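Local coordinates for protein tryptophanyl-tRNA synthetase (Thermus thermophilus, PDB 2EL7) that probably catalyses the ATP-dependent attachment of tryptophan to its cognate transfer RNA, working as a homodimeric class I aminoacyl-tRNA synthetase, at residues A[3-8]-A[138-143]; A[215-220]-A[238-243]; A[205-210]-A[283-288]; A[100-105]-A[162-167]. One frame throughout, in Å; residues are numbered along the deposited sequence.

Contact 1: A[3-8]-A[138-143]; sequences RVLSGI and LIYKAD
The Schellman motif that closes helix 124-139 delivers Tyr-140, Ala-142 and Asp-143 against Arg-3 and Leu-5, where strand 4-8 begins. Lys-141 takes the positive phi (52°) of the C-prime residue, and its N returns to Leu-138 O at 2.9 Å. Beyond this turn the two segments are joined by two bonds between Arg-3 and Asp-143: Asp-143 N donates to Arg-3 O at 2.9 Å, while Arg-3 N reaches Asp-143 OD1 at 3.2 Å, from well above the carboxylate plane. That carboxylate oxygen also accepts from Lys-2 N. The Arg-3 side chain starts with CG anti to the backbone N; a bend at chi3 (-70°) turns NE off the line of the chain, and the guanidinium beyond it lies beside Tyr-140 O. Its NH2 meets Tyr-140 O at 2.9 Å in a nearly straight bond (168°); the oxygen lies in the guanidinium plane, while NH2 stands above the plane of the carbonyl. NE of the same group makes a salt bridge to Asp-36. An alanine here would probably leave the Tyr-140 carbonyl and the Asp-36 carboxylate each without this cationic mate. Beside these bonds Leu-5 CB packs on Ala-142 CB at 3.6 Å, and Leu-5 CD1 approaches Tyr-140 CD1 obliquely at 4.3 Å. The Tyr-140 side chain lies about 4 Å from that of Asp-136, a probable tryptophan-binding residue. Leu-5 is backbone-bonded to Thr-144 of strand 144-146, and the end of helix 124-139 thus leads into a strand beside 4-8, as in the Rossmann fold of class I catalytic domains.

Contact 2: A[215-220]-A[238-243]; sequences QKIQHL and TILFTY
Gln-215 O is gripped twice in the last turn of helix 210-218, the turn that presents Leu-220 to Ile-239, Leu-240 and Tyr-243. His-219 N and His-219 ND1 both donate to this oxygen, from opposite faces of its carbonyl plane; the ND1 bond is 3.0 Å long and bent (133°), so the ring is tied back over its own helix end. His-219 is the first residue to leave helical geometry, and Leu-220, held by its N to Ile-217 O, turns its CB toward helix 239-247. Its CG stands anti to the carbonyl carbon (chi1 -67°), and the two methyls beyond it meet all three partners. The contact between the segments is wholly apolar. Leu-220 CD2 lies against Ile-239 CD1 at 3.4 Å, a tight approach, and the other methyl, CD1, meets Leu-240 CD1 at 3.6 Å. CD1 also comes obliquely to Tyr-243 CD1 at 3.9 Å, with CD2 near CE1 of the same ring. Ile-217 CG2 touches Leu-240 CD1 more loosely, at 4.5 Å. Lys-271 and Leu-274 of helix 267-294 adjoin this cluster, and Tyr-243 OH is hydrogen-bonded to Pro-188 O. The Tyr-243 ring also packs on Met-196 of the KMSKS region, a probable ATP-binding element, which places this small hydrophobic core of helices beside the KMSKS loop of a class I synthetase.

Contact 3: A[205-210]-A[283-288]; sequences GLLEPE and RPIRER
This is a loop-to-helix contact, part polar and part apolar, in which Arg-286 and Ile-285 of the long helix 267-294 receive Leu-206 and Leu-207 from the loop preceding helix 210-218. Arg-286 runs extended from CG to NE and sends NE to Leu-206 O, 3.1 Å away, in a bent bond (135°) with the oxygen tilted from the guanidinium plane. The modelled approach of NH1 to the Glu-208 carbonyl is implausibly short, so this part of the geometry is doubtful. Hydrophobic contacts flank the bond: Leu-207 slides past the arginine in the opposite direction, its CD2 at 4.1 Å from Arg-286 CG, while Leu-206 CD1 rests at 4.2 Å from Ile-285 CD1. The loop is braced internally, because Glu-208 OE2 accepts from Gly-205 N at 2.7 Å (165°), and Glu-208 OE1 pairs with Lys-216. Pro-209 then takes the N-cap position of helix 210-218. The loop follows the KMSKS region in sequence, and Leu-206 is backbone-bonded to Ile-14 of the HIGH region, so it lies between that region and helix 267-294 of a class I synthetase.

Contact 4: A[100-105]-A[162-167]; sequences LTPLGD and ARRFNH
The guanidinium of Arg-164 has Pro-102 CG and CD over one face, CG 4.0 Å above the plane and offset toward the rim, while a water lies in the plane at its edge. The two side chains approach tip to tip, and Pro-102 CD comes within 3.8 Å of Arg-164 NH2. The second flat group, the Phe-165 ring, is met at its edge: Leu-100 CD1 lies near the ring plane, 3.8 Å from Phe-165 CD1. Phe-173 also packs edge-to-face with this ring. Arg-164 leaves the helix with CG anti to the backbone N, and chi3 (-64°) sets NE in a bend of the chain. The guanidinium beyond it lies against the loop, where NH2 makes a weak, strongly bent bond (125°) to Leu-100 O at 2.8 Å, the oxygen standing oblique to the group. The contact joins helix 153-169 of the Rossmann-type catalytic domain to the turn between helices 89-99 and 103-107, right at the homodimer interface: Trp-123 of the second subunit packs on both Pro-102 and Arg-164, and Ser-124 of that subunit is hydrogen-bonded to Thr-101 O. An alanine in place of Arg-164 would probably leave the Leu-100 carbonyl without this donor and open a gap beside Pro-102 and the neighbouring subunit's tryptophan. At the edge of the group the water accepts from Arg-164 NH1 at 2.8 Å and donates to Asp-105 OD1 at 3.0 Å. It thereby relays between charges whose own atoms, Asp-105 OD1 and Arg-164 NH1, stay 4.5 Å apart.

In the fold
The contacts fall into two pairs on opposite sides of the chain's centre. Contacts 1 and 4 touch through Leu-138 and Ala-162, packing helix 124-139 on helix 153-169. Contacts 2 and 3 are tied by the Lys-216 to Glu-208 salt bridge; helix 267-294 packs against contact 2 and supplies a segment of contact 3, and contact 2 is nested in the loop that contact 3 closes. Contact 1 lies nearest the chain's centre, about 13 Å from centre to centre, whereas contact 4, about 26 Å out, borders the other subunit. Contacts 2 and 4 are buried, 1 and 3 partly buried, with 3 the most exposed. Contact 2 is purely apolar across its segments, while the others each use an arginine to reach a backbone carbonyl.

Contact 1: A[3-8]-A[138-143]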
# COMPACT_ATOMS: atom_id res chain seq x y z
N ARG A 3 23.36 -2.39 8.93
CA ARG A 3 22.36 -3.34 8.47
C ARG A 3 22.14 -3.14 6.99
O ARG A 3 21.92 -2.02 6.53
CB ARG A 3 21.03 -3.16 9.19
CG ARG A 3 19.98 -4.15 8.69
CD ARG A 3 18.75 -4.07 9.54
NE ARG A 3 19.00 -4.63 10.86
CZ ARG A 3 18.32 -4.31 11.95
NH1 ARG A 3 18.63 -4.87 13.09
NH2 ARG A 3 17.32 -3.42 11.90
N VAL A 4 22.22 -4.23 6.26
CA VAL A 4 22.06 -4.17 4.83
C VAL A 4 20.80 -4.87 4.35
O VAL A 4 20.40 -5.89 4.91
CB VAL A 4 23.30 -4.81 4.13
CG1 VAL A 4 23.05 -4.98 2.62
CG2 VAL A 4 24.51 -3.90 4.34
N LEU A 5 20.13 -4.30 3.35
CA LEU A 5 18.96 -4.94 2.80
C LEU A 5 19.27 -5.19 1.34
O LEU A 5 19.54 -4.25 0.58
CB LEU A 5 17.71 -4.07 2.90
CG LEU A 5 16.54 -4.82 2.21
CD1 LEU A 5 16.09 -6.04 3.02
CD2 LEU A 5 15.38 -3.89 2.01
N SER A 6 19.26 -6.46 0.94
CA SER A 6 19.53 -6.80 -0.46
C SER A 6 18.32 -7.49 -1.09
O SER A 6 17.80 -8.46 -0.55
CB SER A 6 20.77 -7.70 -0.56
OG SER A 6 21.90 -7.09 0.05
N GLY A 7 17.89 -6.97 -2.24
CA GLY A 7 16.74 -7.53 -2.93
C GLY A 7 17.07 -8.63 -3.91
O GLY A 7 17.95 -8.48 -4.77
N ILE A 8 16.36 -9.75 -3.77
CA ILE A 8 16.52 -10.92 -4.62
C ILE A 8 15.27 -11.10 -5.49
O ILE A 8 14.14 -11.18 -4.98
CB ILE A 8 16.71 -12.18 -3.75
CG1 ILE A 8 18.10 -12.16 -3.11
CG2 ILE A 8 16.50 -13.46 -4.60
CD1 ILE A 8 18.36 -13.37 -2.24
N LEU A 138 13.32 1.07 4.59
CA LEU A 138 13.23 1.73 5.87
C LEU A 138 12.50 1.00 7.02
O LEU A 138 12.79 1.25 8.21
CB LEU A 138 12.67 3.13 5.66
CG LEU A 138 13.48 3.92 4.61
CD1 LEU A 138 12.85 5.30 4.36
CD2 LEU A 138 14.94 4.04 5.07
N ILE A 139 11.58 0.10 6.70
CA ILE A 139 10.86 -0.62 7.76
C ILE A 139 11.86 -1.43 8.63
O ILE A 139 11.59 -1.71 9.81
CB ILE A 139 9.85 -1.62 7.20
CG1 ILE A 139 8.87 -2.05 8.29
CG2 ILE A 139 10.56 -2.89 6.70
CD1 ILE A 139 7.65 -1.23 8.36
N TYR A 140 13.00 -1.79 8.02
CA TYR A 140 14.04 -2.57 8.66
C TYR A 140 15.24 -1.70 9.05
O TYR A 140 16.27 -2.22 9.51
CB TYR A 140 14.54 -3.70 7.73
CG TYR A 140 13.46 -4.66 7.27
CD1 TYR A 140 13.16 -4.82 5.90
CD2 TYR A 140 12.68 -5.35 8.19
CE1 TYR A 140 12.11 -5.64 5.49
CE2 TYR A 140 11.65 -6.16 7.80
CZ TYR A 140 11.35 -6.29 6.45
OH TYR A 140 10.21 -7.00 6.10
N LYS A 141 15.08 -0.39 8.85
CA LYS A 141 16.13 0.57 9.17
C LYS A 141 17.46 0.18 8.54
O LYS A 141 18.50 0.37 9.15
CB LYS A 141 16.32 0.68 10.69
CG LYS A 141 15.72 1.93 11.35
CD LYS A 141 14.25 1.76 11.68
CE LYS A 141 13.66 2.98 12.41
NZ LYS A 141 13.99 3.10 13.86
N ALA A 142 17.43 -0.38 7.34
CA ALA A 142 18.68 -0.75 6.67
C ALA A 142 19.37 0.54 6.24
O ALA A 142 18.72 1.46 5.79
CB ALA A 142 18.41 -1.64 5.41
N ASP A 143 20.69 0.60 6.36
CA ASP A 143 21.42 1.81 5.97
C ASP A 143 22.23 1.59 4.70
O ASP A 143 22.83 2.52 4.18
CB ASP A 143 22.34 2.27 7.11
CG ASP A 143 23.41 1.25 7.45
OD1 ASP A 143 23.48 0.78 8.59
OD2 ASP A 143 24.20 0.91 6.55

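Contact 2: A[215-220]-A[238-243]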
# COMPACT_ATOMS: atom_id res chain seq x y z
N GLN A 215 27.42 -27.65 -24.82
CA GLN A 215 27.06 -27.20 -26.15
C GLN A 215 27.27 -25.69 -26.31
O GLN A 215 27.69 -25.25 -27.38
CB GLN A 215 25.61 -27.57 -26.49
CG GLN A 215 25.38 -29.06 -26.70
CD GLN A 215 26.27 -29.64 -27.81
OE1 GLN A 215 26.24 -29.18 -28.96
NE2 GLN A 215 27.07 -30.65 -27.46
N LYS A 216 27.01 -24.92 -25.26
CA LYS A 216 27.19 -23.47 -25.35
C LYS A 216 28.67 -23.07 -25.45
O LYS A 216 29.02 -22.13 -26.16
CB LYS A 216 26.53 -22.78 -24.15
CG LYS A 216 25.01 -22.78 -24.24
CD LYS A 216 24.40 -22.11 -23.04
CE LYS A 216 22.88 -22.14 -23.09
NZ LYS A 216 22.30 -21.57 -21.83
N ILE A 217 29.54 -23.79 -24.75
CA ILE A 217 30.97 -23.50 -24.81
C ILE A 217 31.44 -23.90 -26.21
O ILE A 217 32.22 -23.21 -26.86
CB ILE A 217 31.76 -24.34 -23.77
CG1 ILE A 217 31.17 -24.15 -22.37
CG2 ILE A 217 33.23 -23.96 -23.78
CD1 ILE A 217 31.14 -22.73 -21.95
N GLN A 218 30.92 -25.04 -26.64
CA GLN A 218 31.22 -25.62 -27.93
C GLN A 218 30.98 -24.60 -29.03
O GLN A 218 31.74 -24.53 -30.00
CB GLN A 218 30.29 -26.81 -28.16
CG GLN A 218 30.74 -27.77 -29.23
CD GLN A 218 31.91 -28.60 -28.76
OE1 GLN A 218 31.91 -29.11 -27.64
NE2 GLN A 218 32.91 -28.76 -29.63
N HIS A 219 29.91 -23.82 -28.87
CA HIS A 219 29.51 -22.81 -29.85
C HIS A 219 29.92 -21.38 -29.55
O HIS A 219 29.52 -20.47 -30.27
CB HIS A 219 27.99 -22.84 -30.05
CG HIS A 219 27.50 -24.03 -30.82
ND1 HIS A 219 27.65 -25.33 -30.38
CD2 HIS A 219 26.82 -24.11 -31.99
CE1 HIS A 219 27.08 -26.15 -31.24
NE2 HIS A 219 26.57 -25.44 -32.23
N LEU A 220 30.71 -21.16 -28.50
CA LEU A 220 31.14 -19.80 -28.20
C LEU A 220 31.77 -19.26 -29.47
O LEU A 220 32.59 -19.94 -30.10
CB LEU A 220 32.17 -19.74 -27.07
CG LEU A 220 31.73 -20.14 -25.66
CD1 LEU A 220 32.85 -19.76 -24.69
CD2 LEU A 220 30.44 -19.42 -25.27
N THR A 238 38.44 -13.19 -27.41
CA THR A 238 37.24 -14.03 -27.50
C THR A 238 36.59 -14.24 -26.13
O THR A 238 37.28 -14.38 -25.11
CB THR A 238 37.59 -15.40 -28.10
OG1 THR A 238 38.49 -15.22 -29.20
CG2 THR A 238 36.32 -16.11 -28.58
N ILE A 239 35.25 -14.28 -26.09
CA ILE A 239 34.58 -14.48 -24.81
C ILE A 239 35.12 -15.78 -24.22
O ILE A 239 35.08 -15.99 -23.01
CB ILE A 239 33.03 -14.55 -24.96
CG1 ILE A 239 32.59 -15.88 -25.55
CG2 ILE A 239 32.53 -13.41 -25.84
CD1 ILE A 239 31.07 -16.07 -25.56
N LEU A 240 35.66 -16.62 -25.10
CA LEU A 240 36.23 -17.90 -24.71
C LEU A 240 37.34 -17.73 -23.66
O LEU A 240 37.39 -18.49 -22.68
CB LEU A 240 36.80 -18.62 -25.93
CG LEU A 240 37.28 -20.05 -25.70
CD1 LEU A 240 36.08 -20.98 -25.55
CD2 LEU A 240 38.13 -20.48 -26.87
N PHE A 241 38.21 -16.75 -23.84
CA PHE A 241 39.29 -16.52 -22.88
C PHE A 241 38.86 -15.61 -21.75
O PHE A 241 39.58 -15.48 -20.76
CB PHE A 241 40.52 -15.93 -23.57
CG PHE A 241 41.47 -16.97 -24.08
CD1 PHE A 241 42.47 -17.47 -23.26
CD2 PHE A 241 41.32 -17.51 -25.36
CE1 PHE A 241 43.31 -18.50 -23.70
CE2 PHE A 241 42.15 -18.54 -25.82
CZ PHE A 241 43.15 -19.03 -24.99
N THR A 242 37.69 -14.99 -21.89
CA THR A 242 37.15 -14.13 -20.85
C THR A 242 36.61 -15.06 -19.76
O THR A 242 36.95 -14.94 -18.58
CB THR A 242 36.01 -13.24 -21.39
OG1 THR A 242 36.55 -12.33 -22.36
CG2 THR A 242 35.37 -12.44 -20.28
N TYR A 243 35.77 -16.00 -20.18
CA TYR A 243 35.21 -16.98 -19.27
C TYR A 243 36.36 -17.74 -18.66
O TYR A 243 36.41 -17.92 -17.44
CB TYR A 243 34.33 -17.98 -20.02
CG TYR A 243 33.02 -17.44 -20.52
CD1 TYR A 243 32.13 -18.27 -21.18
CD2 TYR A 243 32.65 -16.11 -20.32
CE1 TYR A 243 30.90 -17.81 -21.65
CE2 TYR A 243 31.41 -15.63 -20.79
CZ TYR A 243 30.54 -16.49 -21.45
OH TYR A 243 29.35 -16.04 -21.98

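Contact 3: A[205-210]-A[283-288]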
# COMPACT_ATOMS: atom_id res chain seq x y z
N GLY A 205 23.58 -21.09 -16.87
CA GLY A 205 23.04 -21.19 -15.53
C GLY A 205 23.90 -22.01 -14.59
O GLY A 205 24.61 -22.93 -15.02
N LEU A 206 23.85 -21.70 -13.30
CA LEU A 206 24.64 -22.43 -12.32
C LEU A 206 24.15 -23.86 -12.19
O LEU A 206 24.93 -24.76 -11.85
CB LEU A 206 24.56 -21.77 -10.93
CG LEU A 206 24.70 -20.25 -10.86
CD1 LEU A 206 24.79 -19.86 -9.40
CD2 LEU A 206 25.93 -19.76 -11.63
N LEU A 207 22.87 -24.08 -12.47
CA LEU A 207 22.30 -25.42 -12.35
C LEU A 207 21.90 -26.01 -13.70
O LEU A 207 21.29 -27.07 -13.76
CB LEU A 207 21.08 -25.38 -11.42
CG LEU A 207 21.33 -24.86 -9.99
CD1 LEU A 207 20.05 -25.03 -9.19
CD2 LEU A 207 22.49 -25.61 -9.30
N GLU A 208 22.26 -25.31 -14.77
CA GLU A 208 21.95 -25.73 -16.12
C GLU A 208 22.50 -27.13 -16.36
O GLU A 208 23.55 -27.49 -15.83
CB GLU A 208 22.56 -24.72 -17.12
CG GLU A 208 22.20 -24.94 -18.57
CD GLU A 208 22.63 -23.80 -19.47
OE1 GLU A 208 22.65 -23.99 -20.71
OE2 GLU A 208 22.96 -22.70 -18.97
N PRO A 209 21.79 -27.97 -17.13
CA PRO A 209 22.34 -29.32 -17.34
C PRO A 209 23.74 -29.29 -17.99
O PRO A 209 24.01 -28.52 -18.93
CB PRO A 209 21.30 -29.98 -18.23
CG PRO A 209 20.04 -29.32 -17.81
CD PRO A 209 20.45 -27.86 -17.74
N GLU A 210 24.64 -30.12 -17.47
CA GLU A 210 26.01 -30.22 -17.95
C GLU A 210 26.11 -30.30 -19.47
O GLU A 210 26.88 -29.58 -20.10
CB GLU A 210 26.65 -31.46 -17.34
CG GLU A 210 28.14 -31.48 -17.43
CD GLU A 210 28.74 -32.67 -16.71
OE1 GLU A 210 28.54 -33.80 -17.19
OE2 GLU A 210 29.40 -32.47 -15.66
N ARG A 283 30.43 -27.15 -9.13
CA ARG A 283 30.30 -28.40 -8.39
C ARG A 283 29.67 -28.22 -7.01
O ARG A 283 28.61 -28.76 -6.74
CB ARG A 283 31.67 -29.07 -8.29
CG ARG A 283 31.68 -30.49 -7.75
CD ARG A 283 33.10 -31.03 -7.68
NE ARG A 283 33.30 -31.87 -6.52
CZ ARG A 283 33.29 -31.44 -5.26
NH1 ARG A 283 33.10 -30.15 -4.99
NH2 ARG A 283 33.45 -32.30 -4.25
N PRO A 284 30.32 -27.44 -6.11
CA PRO A 284 29.78 -27.22 -4.76
C PRO A 284 28.37 -26.58 -4.75
O PRO A 284 27.55 -26.86 -3.87
CB PRO A 284 30.81 -26.31 -4.10
CG PRO A 284 32.06 -26.54 -4.90
CD PRO A 284 31.56 -26.69 -6.31
N ILE A 285 28.10 -25.71 -5.71
CA ILE A 285 26.80 -25.07 -5.75
C ILE A 285 25.75 -26.11 -6.10
O ILE A 285 24.69 -26.17 -5.47
CB ILE A 285 26.79 -23.94 -6.82
CG1 ILE A 285 27.86 -22.90 -6.46
CG2 ILE A 285 25.40 -23.34 -6.94
CD1 ILE A 285 28.04 -21.80 -7.49
N ARG A 286 26.08 -26.94 -7.08
CA ARG A 286 25.17 -27.99 -7.55
C ARG A 286 24.92 -29.07 -6.51
O ARG A 286 23.79 -29.55 -6.36
CB ARG A 286 25.74 -28.65 -8.80
CG ARG A 286 26.02 -27.70 -9.91
CD ARG A 286 26.30 -28.50 -11.16
NE ARG A 286 26.01 -27.68 -12.31
CZ ARG A 286 25.51 -28.13 -13.43
NH1 ARG A 286 25.27 -27.28 -14.41
NH2 ARG A 286 25.26 -29.41 -13.58
N GLU A 287 25.97 -29.47 -5.81
CA GLU A 287 25.81 -30.48 -4.77
C GLU A 287 24.87 -29.89 -3.72
O GLU A 287 23.94 -30.58 -3.30
CB GLU A 287 27.16 -30.85 -4.16
CG GLU A 287 27.80 -32.05 -4.85
CD GLU A 287 29.33 -32.09 -4.75
OE1 GLU A 287 29.89 -31.56 -3.76
OE2 GLU A 287 29.97 -32.66 -5.68
N ARG A 288 25.07 -28.61 -3.33
CA ARG A 288 24.16 -27.99 -2.36
C ARG A 288 22.73 -27.97 -2.90
O ARG A 288 21.79 -28.36 -2.21
CB ARG A 288 24.55 -26.56 -2.01
CG ARG A 288 25.75 -26.38 -1.09
CD ARG A 288 25.89 -24.90 -0.65
NE ARG A 288 27.27 -24.54 -0.36
CZ ARG A 288 28.18 -24.19 -1.27
NH1 ARG A 288 29.42 -23.90 -0.90
NH2 ARG A 288 27.85 -24.08 -2.55

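Contact 4: A[100-105]-A[162-167]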
# COMPACT_ATOMS: atom_id res chain seq x y z
N LEU A 100 3.73 11.00 1.46
CA LEU A 100 4.83 11.95 1.60
C LEU A 100 5.71 12.01 0.36
O LEU A 100 6.85 12.45 0.47
CB LEU A 100 5.71 11.57 2.79
CG LEU A 100 5.08 11.38 4.17
CD1 LEU A 100 6.12 10.76 5.09
CD2 LEU A 100 4.58 12.71 4.70
N THR A 101 5.20 11.57 -0.79
CA THR A 101 5.97 11.57 -2.04
C THR A 101 5.33 12.39 -3.16
O THR A 101 4.21 12.13 -3.59
CB THR A 101 6.18 10.12 -2.55
OG1 THR A 101 6.77 9.33 -1.51
CG2 THR A 101 7.13 10.10 -3.77
N PRO A 102 6.05 13.42 -3.64
CA PRO A 102 5.53 14.26 -4.73
C PRO A 102 5.34 13.39 -5.98
O PRO A 102 6.25 12.64 -6.36
CB PRO A 102 6.64 15.30 -4.94
CG PRO A 102 7.34 15.36 -3.61
CD PRO A 102 7.36 13.90 -3.17
N LEU A 103 4.19 13.50 -6.63
CA LEU A 103 3.90 12.72 -7.82
C LEU A 103 5.00 12.85 -8.89
O LEU A 103 5.45 11.85 -9.46
CB LEU A 103 2.57 13.17 -8.43
CG LEU A 103 1.62 12.13 -9.01
CD1 LEU A 103 0.77 12.78 -10.06
CD2 LEU A 103 2.36 10.97 -9.59
N GLY A 104 5.40 14.10 -9.14
CA GLY A 104 6.43 14.41 -10.13
C GLY A 104 7.71 13.60 -9.98
O GLY A 104 8.26 13.14 -10.98
N ASP A 105 8.20 13.44 -8.76
CA ASP A 105 9.41 12.64 -8.56
C ASP A 105 9.22 11.19 -9.02
O ASP A 105 10.19 10.54 -9.43
CB ASP A 105 9.82 12.65 -7.09
CG ASP A 105 10.22 14.03 -6.60
OD1 ASP A 105 10.22 14.24 -5.36
OD2 ASP A 105 10.55 14.90 -7.46
N ALA A 162 13.11 9.66 3.72
CA ALA A 162 13.55 9.56 5.10
C ALA A 162 13.70 10.96 5.67
O ALA A 162 13.24 11.24 6.79
CB ALA A 162 14.85 8.81 5.18
N ARG A 163 14.35 11.84 4.92
CA ARG A 163 14.55 13.20 5.38
C ARG A 163 13.21 13.88 5.60
O ARG A 163 13.01 14.52 6.64
CB ARG A 163 15.38 14.01 4.38
CG ARG A 163 16.84 13.57 4.30
CD ARG A 163 17.72 14.66 3.72
NE ARG A 163 17.42 14.91 2.32
CZ ARG A 163 17.92 14.19 1.33
NH1 ARG A 163 18.76 13.19 1.60
NH2 ARG A 163 17.58 14.46 0.07
N ARG A 164 12.29 13.71 4.66
CA ARG A 164 10.98 14.34 4.79
C ARG A 164 10.27 13.83 6.03
O ARG A 164 9.67 14.62 6.76
CB ARG A 164 10.13 14.07 3.54
CG ARG A 164 8.90 14.93 3.46
CD ARG A 164 8.27 14.85 2.05
NE ARG A 164 9.12 15.39 0.97
CZ ARG A 164 9.66 14.66 0.00
NH1 ARG A 164 10.41 15.25 -0.93
NH2 ARG A 164 9.47 13.34 -0.04
N PHE A 165 10.36 12.52 6.27
CA PHE A 165 9.73 11.92 7.43
C PHE A 165 10.40 12.40 8.71
O PHE A 165 9.72 12.84 9.64
CB PHE A 165 9.79 10.38 7.37
CG PHE A 165 8.98 9.70 8.46
CD1 PHE A 165 7.70 9.19 8.18
CD2 PHE A 165 9.47 9.58 9.76
CE1 PHE A 165 6.92 8.58 9.19
CE2 PHE A 165 8.71 8.98 10.78
CZ PHE A 165 7.43 8.48 10.49
N ASN A 166 11.73 12.31 8.76
CA ASN A 166 12.45 12.74 9.96
C ASN A 166 12.17 14.19 10.36
O ASN A 166 12.00 14.49 11.55
CB ASN A 166 13.96 12.54 9.80
CG ASN A 166 14.35 11.05 9.74
OD1 ASN A 166 13.61 10.17 10.18
ND2 ASN A 166 15.54 10.78 9.21
N HIS A 167 12.10 15.09 9.38
CA HIS A 167 11.83 16.49 9.65
C HIS A 167 10.41 16.73 10.17
O HIS A 167 10.22 17.53 11.10
CB HIS A 167 12.06 17.34 8.39
CG HIS A 167 11.55 18.75 8.50
ND1 HIS A 167 12.08 19.67 9.38
CD2 HIS A 167 10.57 19.40 7.82
CE1 HIS A 167 11.45 20.83 9.23
NE2 HIS A 167 10.54 20.69 8.29
O HOH W 1 10.87 13.09 -2.62